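Local coordinates for uncharacterized protein (Bacteroides caccae, PDB 4L7A) that is of unknown function but is probably a zinc-binding metallopeptidase, at residues Asn36-Tyr41 and Pro91-Leu96. Residues are numbered along the deposited sequence; the frame is centred on the assembly and turned at random.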
loop_
_atom_site.group_PDB
_atom_site.type_symbol
_atom_site.label_atom_id
_atom_site.label_comp_id
_atom_site.label_asym_id
_atom_site.label_seq_id
_atom_site.Cartn_x
_atom_site.Cartn_y
_atom_site.Cartn_z
ATOM N N ASN A 36 2.061 16.387 -5.237
ATOM C CA ASN A 36 0.715 16.953 -5.022
ATOM C C ASN A 36 -0.115 16.104 -4.050
ATOM O O ASN A 36 -1.279 15.863 -4.255
ATOM C CB ASN A 36 -0.032 17.160 -6.353
ATOM C CG ASN A 36 0.751 18.013 -7.326
ATOM O OD1 ASN A 36 0.763 17.761 -8.517
ATOM N ND2 ASN A 36 1.426 19.013 -6.817
ATOM N N ILE A 37 0.506 15.648 -2.983
ATOM C CA ILE A 37 -0.182 14.889 -1.947
ATOM C C ILE A 37 -0.316 15.753 -0.721
ATOM O O ILE A 37 0.637 16.319 -0.234
ATOM C CB ILE A 37 0.560 13.589 -1.562
ATOM C CG1 ILE A 37 0.638 12.642 -2.752
ATOM C CG2 ILE A 37 -0.139 12.924 -0.419
ATOM C CD1 ILE A 37 1.624 11.484 -2.567
ATOM N N ASP A 38 -1.508 15.813 -0.180
ATOM C CA ASP A 38 -1.721 16.552 1.046
ATOM C C ASP A 38 -1.634 15.542 2.168
ATOM O O ASP A 38 -2.538 14.713 2.359
ATOM C CB ASP A 38 -3.074 17.264 0.915
ATOM C CG ASP A 38 -3.413 18.170 2.080
ATOM O OD1 ASP A 38 -2.550 18.493 2.935
ATOM O OD2 ASP A 38 -4.601 18.543 2.146
ATOM N N PHE A 39 -0.570 15.597 2.948
ATOM C CA PHE A 39 -0.391 14.695 4.100
ATOM C C PHE A 39 -0.794 15.379 5.402
ATOM O O PHE A 39 -0.142 16.302 5.835
ATOM C CB PHE A 39 1.071 14.291 4.139
ATOM C CG PHE A 39 1.430 13.178 5.114
ATOM C CD1 PHE A 39 1.484 13.398 6.477
ATOM C CD2 PHE A 39 1.873 11.928 4.639
ATOM C CE1 PHE A 39 1.894 12.408 7.325
ATOM C CE2 PHE A 39 2.286 10.918 5.505
ATOM C CZ PHE A 39 2.269 11.167 6.858
ATOM N N LYS A 40 -1.852 14.912 6.051
ATOM C CA LYS A 40 -2.386 15.606 7.224
ATOM C C LYS A 40 -2.157 14.816 8.513
ATOM O O LYS A 40 -2.433 13.612 8.578
ATOM C CB LYS A 40 -3.871 15.867 7.047
ATOM C CG LYS A 40 -4.229 16.677 5.820
ATOM C CD LYS A 40 -5.615 17.248 5.964
ATOM C CE LYS A 40 -6.092 17.910 4.689
ATOM N NZ LYS A 40 -7.501 18.324 4.858
ATOM N N TYR A 41 -1.622 15.493 9.523
ATOM C CA TYR A 41 -1.444 14.895 10.829
ATOM C C TYR A 41 -2.153 15.653 11.912
ATOM O O TYR A 41 -2.441 15.075 12.961
ATOM C CB TYR A 41 0.016 14.764 11.172
ATOM C CG TYR A 41 0.683 16.065 11.396
ATOM C CD1 TYR A 41 1.107 16.833 10.329
ATOM C CD2 TYR A 41 0.882 16.539 12.678
ATOM C CE1 TYR A 41 1.720 18.077 10.539
ATOM C CE2 TYR A 41 1.468 17.776 12.900
ATOM C CZ TYR A 41 1.908 18.528 11.817
ATOM O OH TYR A 41 2.463 19.741 12.052
ATOM N N PRO A 91 -2.361 8.924 -4.164
ATOM C CA PRO A 91 -3.601 9.410 -3.631
ATOM C C PRO A 91 -3.537 10.943 -3.610
ATOM O O PRO A 91 -2.468 11.507 -3.679
ATOM C CB PRO A 91 -3.587 8.882 -2.191
ATOM C CG PRO A 91 -2.162 8.882 -1.814
ATOM C CD PRO A 91 -1.366 8.624 -3.116
ATOM N N LYS A 92 -4.661 11.605 -3.434
ATOM C CA LYS A 92 -4.661 13.076 -3.185
ATOM C C LYS A 92 -4.387 13.466 -1.737
ATOM O O LYS A 92 -3.856 14.546 -1.448
ATOM C CB LYS A 92 -6.007 13.716 -3.582
ATOM C CG LYS A 92 -6.485 13.430 -5.021
ATOM C CD LYS A 92 -5.627 14.102 -6.112
ATOM C CE LYS A 92 -5.284 13.121 -7.287
ATOM N NZ LYS A 92 -3.855 13.338 -7.686
ATOM N N VAL A 93 -4.820 12.627 -0.803
ATOM C CA VAL A 93 -4.729 12.951 0.621
ATOM C C VAL A 93 -4.380 11.716 1.445
ATOM O O VAL A 93 -4.882 10.610 1.159
ATOM C CB VAL A 93 -6.078 13.549 1.117
ATOM C CG1 VAL A 93 -6.051 13.758 2.629
ATOM C CG2 VAL A 93 -6.361 14.875 0.452
ATOM N N ILE A 94 -3.469 11.893 2.399
ATOM C CA ILE A 94 -3.114 10.885 3.395
ATOM C C ILE A 94 -3.426 11.516 4.765
ATOM O O ILE A 94 -3.067 12.689 4.980
ATOM C CB ILE A 94 -1.666 10.449 3.269
ATOM C CG1 ILE A 94 -1.425 9.742 1.944
ATOM C CG2 ILE A 94 -1.320 9.454 4.345
ATOM C CD1 ILE A 94 0.034 9.621 1.565
ATOM N N HIS A 95 -4.214 10.839 5.620
ATOM C CA HIS A 95 -4.495 11.361 6.979
ATOM C C HIS A 95 -3.898 10.382 7.933
ATOM O O HIS A 95 -4.057 9.197 7.725
ATOM C CB HIS A 95 -5.978 11.343 7.305
ATOM C CG HIS A 95 -6.758 12.424 6.649
ATOM N ND1 HIS A 95 -8.108 12.602 6.879
ATOM C CD2 HIS A 95 -6.385 13.425 5.819
ATOM C CE1 HIS A 95 -8.544 13.653 6.198
ATOM N NE2 HIS A 95 -7.513 14.171 5.549
ATOM N N LEU A 96 -3.241 10.850 8.965
ATOM C CA LEU A 96 -2.839 9.989 10.067
ATOM C C LEU A 96 -3.779 10.283 11.213
ATOM O O LEU A 96 -4.030 11.456 11.535
ATOM C CB LEU A 96 -1.418 10.265 10.521
ATOM C CG LEU A 96 -0.328 10.200 9.496
ATOM C CD1 LEU A 96 1.017 10.240 10.194
ATOM C CD2 LEU A 96 -0.447 8.916 8.692
HETATM O O HOH W 1 -1.596 13.419 -5.620
HETATM O O HOH W 2 -4.242 13.419 13.318
#
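Phe39, with CG anti to the backbone N (chi1 -170°), carries its ring forward along the neighbouring strand, from Ile94 to Leu96, so that its CZ–CE1 end meets the branched tip of Leu96 and its CD2–CE2 side meets Ile94. CZ of Phe39 lies 3.7 Å from CD1 of Leu96, and both neighbours approach the ring obliquely. Ile94 turns CG2 to the ring and CD1 to CG2 of Ile37, 3.9 Å away, which makes a continuous apolar row on one face. Helices 17-35 and 59-81 cover this row through Tyr31, Leu27 and Ala66. An alanine in place of Phe39 would probably leave Leu96 and Ile94 without their shared aromatic partner and loosen the packing against both helices.

On the face bearing Asp38, Lys40 runs alongside His95, its extended chain lying beside the imidazole and pointing the same way, with CD 3.6 Å from NE2 of His95. CB, CG and CD make this contact, while NZ of Lys40 has a long (4.0 Å) salt bridge to OD2 of Asp38.

Four backbone hydrogen bonds join the two segments, each nearly straight at the hydrogen: Asp38 N to Lys92 O, Ile94 N to Asp38 O, Lys40 N to Ile94 O (2.8 Å), and Leu96 N to Lys40 O. Beyond their last rung, one water donates to both Tyr41 O and Leu96 O. Strand 93-98 also bonds to strand 115-122 through Val93 and His95. The parallel ladder makes 38-40 the outermost strand of a mixed four-stranded sheet, joined to 93-98 by a largely helical connection that includes helices 59-81 and 83-88, in a probable zinc metallopeptidase of the Peptidase_MA clan.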